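Local structure of acetyltransferase (Klebsiella pneumoniae, 5XUN) at residues 20-25 with 99-104; 14-19 with 55-60. The protein probably acetylates glycyl-tRNA with acetyl-CoA as donor, acting as the toxin of a type II toxin-antitoxin system. The protein carries 1 engineered substitution. One frame throughout, in Å; residues are numbered along the deposited sequence.

Interaction 1 (20-25 with 99-104). With ACO (acetyl coenzyme *a), chain E.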
ATOM      1  N   GLY B  20      12.185 -25.058  16.516  1.00 35.97           N
ATOM      2  CA  GLY B  20      13.576 -24.700  16.658  1.00 46.26           C
ATOM      3  C   GLY B  20      13.991 -23.427  15.954  1.00 54.78           C
ATOM      4  O   GLY B  20      15.193 -23.139  15.897  1.00 55.06           O
ATOM      5  N   PHE B  21      13.049 -22.665  15.399  1.00 44.45           N
ATOM      6  CA  PHE B  21      13.412 -21.432  14.717  1.00 34.82           C
ATOM      7  C   PHE B  21      13.864 -20.416  15.754  1.00 27.01           C
ATOM      8  O   PHE B  21      13.163 -20.170  16.740  1.00 28.43           O
ATOM      9  CB  PHE B  21      12.235 -20.876  13.904  1.00 36.84           C
ATOM     10  CG  PHE B  21      12.545 -19.574  13.191  1.00 24.18           C
ATOM     11  CD1 PHE B  21      12.396 -18.353  13.836  1.00 28.92           C
ATOM     12  CD2 PHE B  21      12.992 -19.577  11.878  1.00 31.81           C
ATOM     13  CE1 PHE B  21      12.691 -17.157  13.186  1.00 28.15           C
ATOM     14  CE2 PHE B  21      13.286 -18.391  11.224  1.00 26.31           C
ATOM     15  CZ  PHE B  21      13.138 -17.180  11.878  1.00 20.01           C
ATOM     16  N   ASP B  22      15.020 -19.801  15.515  1.00 32.16           N
ATOM     17  CA  ASP B  22      15.571 -18.819  16.443  1.00 39.21           C
ATOM     18  C   ASP B  22      16.432 -17.855  15.642  1.00 37.79           C
ATOM     19  O   ASP B  22      17.507 -18.230  15.172  1.00 31.65           O
ATOM     20  CB  ASP B  22      16.395 -19.487  17.545  1.00 34.56           C
ATOM     21  CG  ASP B  22      17.002 -18.479  18.515  1.00 43.31           C
ATOM     22  OD1 ASP B  22      16.600 -17.295  18.489  1.00 37.98           O
ATOM     23  OD2 ASP B  22      17.893 -18.867  19.299  1.00 52.05           O
ATOM     24  N   CYS B  23      15.947 -16.633  15.469  1.00 25.91           N
ATOM     25  CA  CYS B  23      16.725 -15.591  14.818  1.00 49.97           C
ATOM     26  C   CYS B  23      17.603 -14.827  15.798  1.00 27.55           C
ATOM     27  O   CYS B  23      18.402 -13.990  15.367  1.00 42.49           O
ATOM     28  CB  CYS B  23      15.793 -14.613  14.081  1.00 29.06           C
ATOM     29  SG  CYS B  23      14.797 -13.573  15.169  1.00 29.22           S
ATOM     30  N   GLY B  24      17.481 -15.100  17.095  1.00 38.49           N
ATOM     31  CA  GLY B  24      18.245 -14.411  18.112  1.00 34.16           C
ATOM     32  C   GLY B  24      17.542 -13.226  18.727  1.00 33.91           C
ATOM     33  O   GLY B  24      18.093 -12.602  19.643  1.00 32.19           O
ATOM     34  N   GLU B  25      16.343 -12.897  18.257  1.00 40.03           N
ATOM     35  CA  GLU B  25      15.505 -11.860  18.847  1.00 37.43           C
ATOM     36  C   GLU B  25      14.177 -12.525  19.175  1.00 40.75           C
ATOM     37  O   GLU B  25      13.464 -12.979  18.273  1.00 38.56           O
ATOM     38  CB  GLU B  25      15.329 -10.676  17.898  1.00 28.19           C
ATOM     39  CG  GLU B  25      15.394  -9.313  18.572  1.00 50.96           C
ATOM     40  CD  GLU B  25      16.816  -8.865  18.851  1.00 50.98           C
ATOM     41  OE1 GLU B  25      16.997  -7.745  19.373  1.00 58.82           O
ATOM     42  OE2 GLU B  25      17.754  -9.630  18.540  1.00 57.69           O
ATOM     43  N   ILE B  99      16.054 -13.970   9.947  1.00 33.07           N
ATOM     44  CA  ILE B  99      16.717 -15.148   9.400  1.00 33.99           C
ATOM     45  C   ILE B  99      17.103 -16.048  10.567  1.00 25.62           C
ATOM     46  O   ILE B  99      17.550 -15.560  11.608  1.00 25.41           O
ATOM     47  CB  ILE B  99      17.961 -14.765   8.569  1.00 30.56           C
ATOM     48  CG1 ILE B  99      17.574 -13.913   7.362  1.00 30.04           C
ATOM     49  CG2 ILE B  99      18.715 -16.004   8.117  1.00 26.62           C
ATOM     50  CD1 ILE B  99      16.941 -14.709   6.238  1.00 20.75           C
ATOM     51  N   ASP B 100      16.918 -17.355  10.403  1.00 30.69           N
ATOM     52  CA  ASP B 100      17.289 -18.286  11.463  1.00 38.98           C
ATOM     53  C   ASP B 100      18.802 -18.322  11.674  1.00 35.15           C
ATOM     54  O   ASP B 100      19.579 -18.256  10.717  1.00 36.62           O
ATOM     55  CB  ASP B 100      16.777 -19.689  11.153  1.00 35.30           C
ATOM     56  CG  ASP B 100      17.105 -20.675  12.260  1.00 44.73           C
ATOM     57  OD1 ASP B 100      16.473 -20.580  13.337  1.00 36.83           O
ATOM     58  OD2 ASP B 100      17.991 -21.534  12.060  1.00 44.65           O
ATOM     59  N   LYS B 101      19.210 -18.443  12.946  1.00 40.50           N
ATOM     60  CA  LYS B 101      20.629 -18.430  13.312  1.00 32.26           C
ATOM     61  C   LYS B 101      21.434 -19.447  12.516  1.00 26.88           C
ATOM     62  O   LYS B 101      22.578 -19.179  12.129  1.00 33.48           O
ATOM     63  CB  LYS B 101      20.794 -18.730  14.803  1.00 39.84           C
ATOM     64  CG  LYS B 101      20.453 -17.620  15.779  1.00 28.42           C
ATOM     65  CD  LYS B 101      20.654 -18.151  17.206  1.00 38.77           C
ATOM     66  CE  LYS B 101      20.560 -17.067  18.270  1.00 53.29           C
ATOM     67  NZ  LYS B 101      21.781 -16.208  18.320  1.00 62.82           N
ATOM     68  N   SER B 102      20.850 -20.619  12.251  1.00 39.59           N
ATOM     69  CA  SER B 102      21.577 -21.664  11.541  1.00 35.12           C
ATOM     70  C   SER B 102      22.051 -21.212  10.171  1.00 44.37           C
ATOM     71  O   SER B 102      22.933 -21.854   9.590  1.00 43.35           O
ATOM     72  CB  SER B 102      20.703 -22.909  11.372  1.00 45.67           C
ATOM     73  OG  SER B 102      19.830 -22.765  10.264  1.00 46.75           O
ATOM     74  N   VAL B 103      21.463 -20.153   9.622  1.00 38.21           N
ATOM     75  CA  VAL B 103      21.762 -19.790   8.247  1.00 31.16           C
ATOM     76  C   VAL B 103      22.056 -18.294   8.102  1.00 29.40           C
ATOM     77  O   VAL B 103      22.147 -17.776   6.985  1.00 40.55           O
ATOM     78  CB  VAL B 103      20.609 -20.279   7.336  1.00 36.44           C
ATOM     79  CG1 VAL B 103      19.434 -19.324   7.314  1.00 28.89           C
ATOM     80  CG2 VAL B 103      21.095 -20.588   5.944  1.00 45.85           C
ATOM     81  N   GLN B 104      22.289 -17.605   9.217  1.00 32.72           N
ATOM     82  CA  GLN B 104      22.690 -16.202   9.166  1.00 35.37           C
ATOM     83  C   GLN B 104      24.131 -16.029   8.679  1.00 43.95           C
ATOM     84  O   GLN B 104      24.933 -16.968   8.659  1.00 42.93           O
ATOM     85  CB  GLN B 104      22.550 -15.548  10.538  1.00 31.13           C
ATOM     86  CG  GLN B 104      21.127 -15.448  11.012  1.00 39.30           C
ATOM     87  CD  GLN B 104      21.008 -14.709  12.315  1.00 36.02           C
ATOM     88  OE1 GLN B 104      22.003 -14.245  12.871  1.00 39.81           O
ATOM     89  NE2 GLN B 104      19.789 -14.610  12.826  1.00 30.50           N
TER
HETATM   90  N1A ACO E 201      26.110 -11.789  -0.109  1.00 59.17           N
HETATM   91  C2A ACO E 201      26.084 -10.866   0.876  1.00 61.60           C
HETATM   92  N3A ACO E 201      26.654 -11.034   2.085  1.00 64.79           N
HETATM   93  C4A ACO E 201      27.311 -12.184   2.390  1.00 67.89           C
HETATM   94  C5A ACO E 201      27.380 -13.240   1.360  1.00 68.91           C
HETATM   95  C6A ACO E 201      26.728 -12.980   0.055  1.00 68.82           C
HETATM   96  N6A ACO E 201      26.758 -13.911  -0.930  1.00 60.87           N
HETATM   97  N7A ACO E 201      28.069 -14.262   1.891  1.00 59.60           N
HETATM   98  C8A ACO E 201      28.404 -13.896   3.147  1.00 60.87           C
HETATM   99  N9A ACO E 201      27.978 -12.658   3.452  1.00 76.24           N
HETATM  100  C1B ACO E 201      28.192 -12.009   4.780  1.00 79.35           C
HETATM  101  C2B ACO E 201      28.934 -10.678   4.730  1.00 76.49           C
HETATM  102  O2B ACO E 201      30.310 -10.853   5.098  1.00 46.51           O
HETATM  103  C3B ACO E 201      28.210  -9.801   5.736  1.00 78.00           C
HETATM  104  O3B ACO E 201      28.874  -9.868   6.996  1.00 92.95           O
HETATM  105  P3B ACO E 201      28.955  -8.606   7.999  1.00 89.81           P
HETATM  106  O7A ACO E 201      30.105  -7.782   7.469  1.00 86.23           O
HETATM  107  O8A ACO E 201      27.608  -7.935   7.866  1.00 82.46           O
HETATM  108  O9A ACO E 201      29.199  -9.239   9.350  1.00 73.63           O
HETATM  109  C4B ACO E 201      26.842 -10.447   5.910  1.00 77.83           C
HETATM  110  O4B ACO E 201      26.918 -11.776   5.390  1.00 63.97           O
HETATM  111  C5B ACO E 201      25.710  -9.714   5.196  1.00 78.83           C
HETATM  112  O5B ACO E 201      24.522  -9.871   5.969  1.00 62.69           O
HETATM  113  P1A ACO E 201      23.438 -11.020   5.647  1.00 44.33           P
HETATM  114  O1A ACO E 201      24.102 -12.369   5.735  1.00 42.85           O
HETATM  115  O2A ACO E 201      22.657 -10.661   4.410  1.00 44.57           O
HETATM  116  O3A ACO E 201      22.469 -10.819   6.906  1.00 49.46           O
HETATM  117  P2A ACO E 201      21.921 -12.046   7.785  1.00 37.68           P
HETATM  118  O4A ACO E 201      21.608 -13.221   6.897  1.00 32.17           O
HETATM  119  O5A ACO E 201      22.812 -12.229   8.990  1.00 53.43           O
HETATM  120  O6A ACO E 201      20.540 -11.379   8.268  1.00 43.11           O
HETATM  121  CBP ACO E 201      19.361 -10.158   9.922  1.00 35.44           C
HETATM  122  CCP ACO E 201      20.581 -10.167   9.018  1.00 32.03           C
HETATM  123  CDP ACO E 201      18.114 -10.486   9.113  1.00 34.28           C
HETATM  124  CEP ACO E 201      19.223  -8.791  10.576  1.00 31.72           C
HETATM  125  CAP ACO E 201      19.649 -11.221  10.975  1.00 36.97           C
HETATM  126  OAP ACO E 201      20.789 -10.795  11.733  1.00 37.48           O
HETATM  127  C9P ACO E 201      18.500 -11.432  11.914  1.00 28.52           C
HETATM  128  O9P ACO E 201      17.582 -12.191  11.635  1.00 36.55           O
HETATM  129  N8P ACO E 201      18.578 -10.757  13.052  1.00 35.14           N
HETATM  130  C7P ACO E 201      17.749 -11.071  14.194  1.00 33.16           C
HETATM  131  C6P ACO E 201      16.355 -10.477  14.059  1.00 35.39           C
HETATM  132  C5P ACO E 201      16.481  -9.061  13.561  1.00 41.55           C
HETATM  133  O5P ACO E 201      17.037  -8.210  14.238  1.00 31.52           O
HETATM  134  N4P ACO E 201      15.961  -8.827  12.358  1.00 32.93           N
HETATM  135  C3P ACO E 201      16.099  -7.544  11.701  1.00 28.47           C
HETATM  136  C2P ACO E 201      15.168  -6.490  12.279  1.00 35.06           C
HETATM  137  S1P ACO E 201      13.850  -6.230  11.139  1.00 55.04           S
HETATM  138  C   ACO E 201      13.423  -4.722  11.666  1.00 28.54           C
HETATM  139  O   ACO E 201      14.207  -4.143  12.392  1.00 25.69           O
HETATM  140  CH3 ACO E 201      12.104  -4.146  11.235  1.00 27.18           C
HETATM  141  O   HOH W   1      17.919 -23.139  14.689  1.00 36.90           O
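C23 and D100 bring the two backbones within 4.3 Å (CA to CA), and the peptide groups on either side of C23 are tied to the turn that follows strand 88-99. On the backbone, K101 N donates to D22 O over 2.8 Å. The D22 N-H points almost straight at D100 OD1, at 2.7 Å and 172°, meeting that oxygen nearly along its C-O axis. With CG anti to the backbone N (chi1 -178°), the D100 carboxylate is carried toward segment 20-25; its other oxygen, OD2, accepts from both S102 N and S102 OG, the first of these closing an Asx turn. Both ends of the carboxylate are therefore occupied, which should fix its rotation. The F21 ring and the D100 side chain run antiparallel past one another, their planes turned, with F21 CE2 3.7 Å from D100 CB. On the solvent side the K101 chain runs over D22 O toward D22 OD2 and G24 CA. In the GNAT fold this turn leads into the pyrophosphate-binding loop, and Q104 occupies the first position of the Q/R-x-x-G-x-G/A motif that begins it. The Q104 amide joins the two segments: NE2 donates to I99 O at 2.7 Å and nearly straight (173°), while its second bond goes to C23 O at 3.0 Å, both acceptors lying in the amide plane. I99 N, in turn, binds O9P of acetyl coenzyme A at 2.9 Å. C23 SG lies against the pantetheine arm, 3.6 Å from C6P, and also accepts a bond from E25 N at the start of helix 26-34.

Interaction 2 (14-19 with 55-60)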
ATOM      1  N   PHE B  14       0.069 -23.231   5.837  1.00 34.31           N
ATOM      2  CA  PHE B  14       1.142 -22.939   6.784  1.00 29.19           C
ATOM      3  C   PHE B  14       1.713 -24.240   7.343  1.00 38.94           C
ATOM      4  O   PHE B  14       1.872 -24.426   8.552  1.00 41.65           O
ATOM      5  CB  PHE B  14       0.664 -22.013   7.900  1.00 25.98           C
ATOM      6  CG  PHE B  14       1.769 -21.232   8.547  1.00 38.89           C
ATOM      7  CD1 PHE B  14       2.337 -20.146   7.900  1.00 37.76           C
ATOM      8  CD2 PHE B  14       2.258 -21.596   9.788  1.00 43.73           C
ATOM      9  CE1 PHE B  14       3.362 -19.427   8.488  1.00 39.49           C
ATOM     10  CE2 PHE B  14       3.283 -20.883  10.382  1.00 55.31           C
ATOM     11  CZ  PHE B  14       3.837 -19.799   9.730  1.00 43.23           C
ATOM     12  N   SER B  15       2.009 -25.157   6.427  1.00 36.74           N
ATOM     13  CA  SER B  15       2.554 -26.473   6.733  1.00 41.05           C
ATOM     14  C   SER B  15       4.072 -26.449   6.820  1.00 50.54           C
ATOM     15  O   SER B  15       4.752 -27.357   6.332  1.00 64.72           O
ATOM     16  CB  SER B  15       2.080 -27.475   5.685  1.00 46.43           C
ATOM     17  OG  SER B  15       2.449 -28.797   6.031  1.00 68.89           O
ATOM     18  N   TYR B  16       4.634 -25.389   7.388  1.00 36.41           N
ATOM     19  CA  TYR B  16       6.074 -25.266   7.527  1.00 32.15           C
ATOM     20  C   TYR B  16       6.552 -25.906   8.820  1.00 42.76           C
ATOM     21  O   TYR B  16       5.844 -25.921   9.829  1.00 40.58           O
ATOM     22  CB  TYR B  16       6.503 -23.797   7.494  1.00 33.17           C
ATOM     23  CG  TYR B  16       6.065 -23.084   6.244  1.00 38.45           C
ATOM     24  CD1 TYR B  16       6.570 -23.459   5.006  1.00 23.58           C
ATOM     25  CD2 TYR B  16       5.146 -22.044   6.293  1.00 36.30           C
ATOM     26  CE1 TYR B  16       6.175 -22.822   3.851  1.00 37.33           C
ATOM     27  CE2 TYR B  16       4.742 -21.400   5.142  1.00 34.94           C
ATOM     28  CZ  TYR B  16       5.261 -21.793   3.923  1.00 25.38           C
ATOM     29  OH  TYR B  16       4.865 -21.160   2.768  1.00 36.52           O
ATOM     30  N   ASP B  17       7.771 -26.439   8.776  1.00 41.89           N
ATOM     31  CA  ASP B  17       8.465 -26.873   9.981  1.00 30.41           C
ATOM     32  C   ASP B  17       9.152 -25.653  10.579  1.00 23.83           C
ATOM     33  O   ASP B  17      10.164 -25.182  10.051  1.00 31.59           O
ATOM     34  CB  ASP B  17       9.475 -27.971   9.655  1.00 39.95           C
ATOM     35  CG  ASP B  17      10.224 -28.482  10.888  1.00 37.47           C
ATOM     36  OD1 ASP B  17      10.051 -27.933  11.997  1.00 43.39           O
ATOM     37  OD2 ASP B  17      10.991 -29.455  10.744  1.00 31.97           O
ATOM     38  N   ILE B  18       8.603 -25.131  11.671  1.00 38.26           N
ATOM     39  CA  ILE B  18       9.178 -23.972  12.340  1.00 41.21           C
ATOM     40  C   ILE B  18       9.777 -24.337  13.692  1.00 43.71           C
ATOM     41  O   ILE B  18      10.238 -23.450  14.420  1.00 41.51           O
ATOM     42  CB  ILE B  18       8.144 -22.847  12.490  1.00 38.52           C
ATOM     43  CG1 ILE B  18       6.992 -23.296  13.388  1.00 35.30           C
ATOM     44  CG2 ILE B  18       7.610 -22.440  11.125  1.00 33.14           C
ATOM     45  CD1 ILE B  18       6.145 -22.151  13.916  1.00 27.30           C
ATOM     46  N   THR B  19       9.791 -25.621  14.049  1.00 45.95           N
ATOM     47  CA  THR B  19      10.282 -26.027  15.362  1.00 40.75           C
ATOM     48  C   THR B  19      11.781 -25.762  15.463  1.00 47.26           C
ATOM     49  O   THR B  19      12.560 -26.170  14.595  1.00 40.53           O
ATOM     50  CB  THR B  19       9.975 -27.503  15.627  1.00 37.20           C
ATOM     51  OG1 THR B  19      10.748 -28.326  14.746  1.00 49.93           O
ATOM     52  CG2 THR B  19       8.491 -27.792  15.426  1.00 21.31           C
ATOM     53  N   THR B  55      10.829 -32.543   2.480  1.00 70.92           N
ATOM     54  CA  THR B  55       9.446 -32.990   2.279  1.00 50.64           C
ATOM     55  C   THR B  55       8.468 -32.056   2.972  1.00 50.88           C
ATOM     56  O   THR B  55       7.533 -31.537   2.353  1.00 59.06           O
ATOM     57  CB  THR B  55       9.229 -34.411   2.813  1.00 66.68           C
ATOM     58  OG1 THR B  55       9.014 -34.358   4.231  1.00 73.69           O
ATOM     59  CG2 THR B  55      10.394 -35.350   2.467  1.00 50.11           C
ATOM     60  N   VAL B  56       8.671 -31.844   4.267  1.00 56.87           N
ATOM     61  CA  VAL B  56       8.069 -30.720   4.979  1.00 45.93           C
ATOM     62  C   VAL B  56       9.070 -29.573   4.930  1.00 59.87           C
ATOM     63  O   VAL B  56      10.127 -29.658   5.579  1.00 56.42           O
ATOM     64  CB  VAL B  56       7.715 -31.086   6.426  1.00 61.54           C
ATOM     65  CG1 VAL B  56       6.959 -29.936   7.080  1.00 44.04           C
ATOM     66  CG2 VAL B  56       6.889 -32.365   6.462  1.00 51.31           C
ATOM     67  N   PRO B  57       8.813 -28.523   4.155  1.00 45.28           N
ATOM     68  CA  PRO B  57       9.786 -27.436   4.063  1.00 32.93           C
ATOM     69  C   PRO B  57       9.994 -26.790   5.423  1.00 41.69           C
ATOM     70  O   PRO B  57       9.045 -26.529   6.164  1.00 44.66           O
ATOM     71  CB  PRO B  57       9.149 -26.469   3.056  1.00 37.90           C
ATOM     72  CG  PRO B  57       7.717 -26.915   2.920  1.00 38.31           C
ATOM     73  CD  PRO B  57       7.723 -28.381   3.179  1.00 47.56           C
ATOM     74  N   ARG B  58      11.255 -26.575   5.758  1.00 34.47           N
ATOM     75  CA  ARG B  58      11.620 -25.893   6.981  1.00 28.83           C
ATOM     76  C   ARG B  58      11.698 -24.399   6.717  1.00 40.30           C
ATOM     77  O   ARG B  58      12.178 -23.968   5.667  1.00 30.83           O
ATOM     78  CB  ARG B  58      12.954 -26.431   7.497  1.00 46.04           C
ATOM     79  CG  ARG B  58      12.923 -27.945   7.687  1.00 41.60           C
ATOM     80  CD  ARG B  58      14.280 -28.532   8.016  1.00 50.99           C
ATOM     81  NE  ARG B  58      15.060 -27.669   8.896  1.00 53.60           N
ATOM     82  CZ  ARG B  58      16.210 -27.106   8.546  1.00 54.21           C
ATOM     83  NH1 ARG B  58      16.703 -27.313   7.331  1.00 35.25           N
ATOM     84  NH2 ARG B  58      16.861 -26.332   9.405  1.00 42.78           N
ATOM     85  N   LEU B  59      11.202 -23.613   7.663  1.00 30.07           N
ATOM     86  CA  LEU B  59      11.220 -22.166   7.532  1.00 27.33           C
ATOM     87  C   LEU B  59      12.514 -21.658   8.155  1.00 35.95           C
ATOM     88  O   LEU B  59      12.776 -21.899   9.337  1.00 29.93           O
ATOM     89  CB  LEU B  59       9.987 -21.552   8.196  1.00 30.78           C
ATOM     90  CG  LEU B  59       9.676 -20.073   7.977  1.00 24.46           C
ATOM     91  CD1 LEU B  59       8.167 -19.873   7.925  1.00 24.68           C
ATOM     92  CD2 LEU B  59      10.272 -19.217   9.078  1.00 20.23           C
ATOM     93  N   LEU B  60      13.337 -20.993   7.344  1.00 37.33           N
ATOM     94  CA  LEU B  60      14.608 -20.450   7.794  1.00 25.81           C
ATOM     95  C   LEU B  60      14.625 -18.929   7.852  1.00 31.03           C
ATOM     96  O   LEU B  60      15.616 -18.353   8.320  1.00 30.65           O
ATOM     97  CB  LEU B  60      15.746 -20.947   6.886  1.00 29.55           C
ATOM     98  CG  LEU B  60      16.189 -22.415   7.001  1.00 37.62           C
ATOM     99  CD1 LEU B  60      16.544 -22.763   8.439  1.00 37.37           C
ATOM    100  CD2 LEU B  60      15.163 -23.393   6.449  1.00 36.66           C
TER
HETATM  101  O   HOH W   2      12.824 -23.682  11.561  1.00 39.23           O
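A single parallel beta bridge between D17 and R58 joins the loop after strand 6-9 to the start of strand 59-71. D17 supplies both bonds of the bridge: its N donates to P57 O at 2.9 Å, and its O accepts from L59 N at 3.0 Å, so the pairing spans the residues flanking R58. The side chains then sort onto different faces. On one, the Y16 ring crosses P57 and L59 at a slant, with CD1 4.2 Å from P57 CG and CD2 4.1 Å from L59 CD1. The phenol end of Y16 is anchored elsewhere, its OH bonding to E8 and to A11 N. L59 also receives I18, whose CG2 lies alongside L59 CB at 3.9 Å; both side chains pack on L32 of helix 26-34. The other side carries D17, R58 and V56. D17, with CG anti to the backbone N (chi1 -179°), lies side by side with R58, yet D17 OD2 stays 4.8 Å from R58 NE, and the contact is made by the R58 CG methylene. Instead, D17 OD1 is gripped by T19 N and T19 OG1, the former completing an Asx turn. At the outer end V56 CG1 covers S15 O at 3.5 Å. A connection of this kind, bringing the chain from the first strand toward the helices that precede the second, is characteristic of the GNAT fold.

Overall arrangement
Interactions 1 and 2 are consecutive holds on one long loop, that between strand 6-9 and helix 26-34, and their partners lie at neighbouring strands: the turn just after strand 88-99 for interaction 1 and the start of strand 59-71 for interaction 2. Their centres lie about 14 Å apart and they touch where D100 N probably bonds to L60 O, at 2.7 Å, and where the F21 ring packs on the backbone of L59 and L60. Interaction 2 is a surface contact of bridged backbone and apolar side chains. The partly buried interaction 1 adds to a backbone bond one carboxylate acceptor and one side-chain amide donor, and lies directly against the cofactor; the side chain of L59, in interaction 2, is about 10 Å from the bound acetyl coenzyme A.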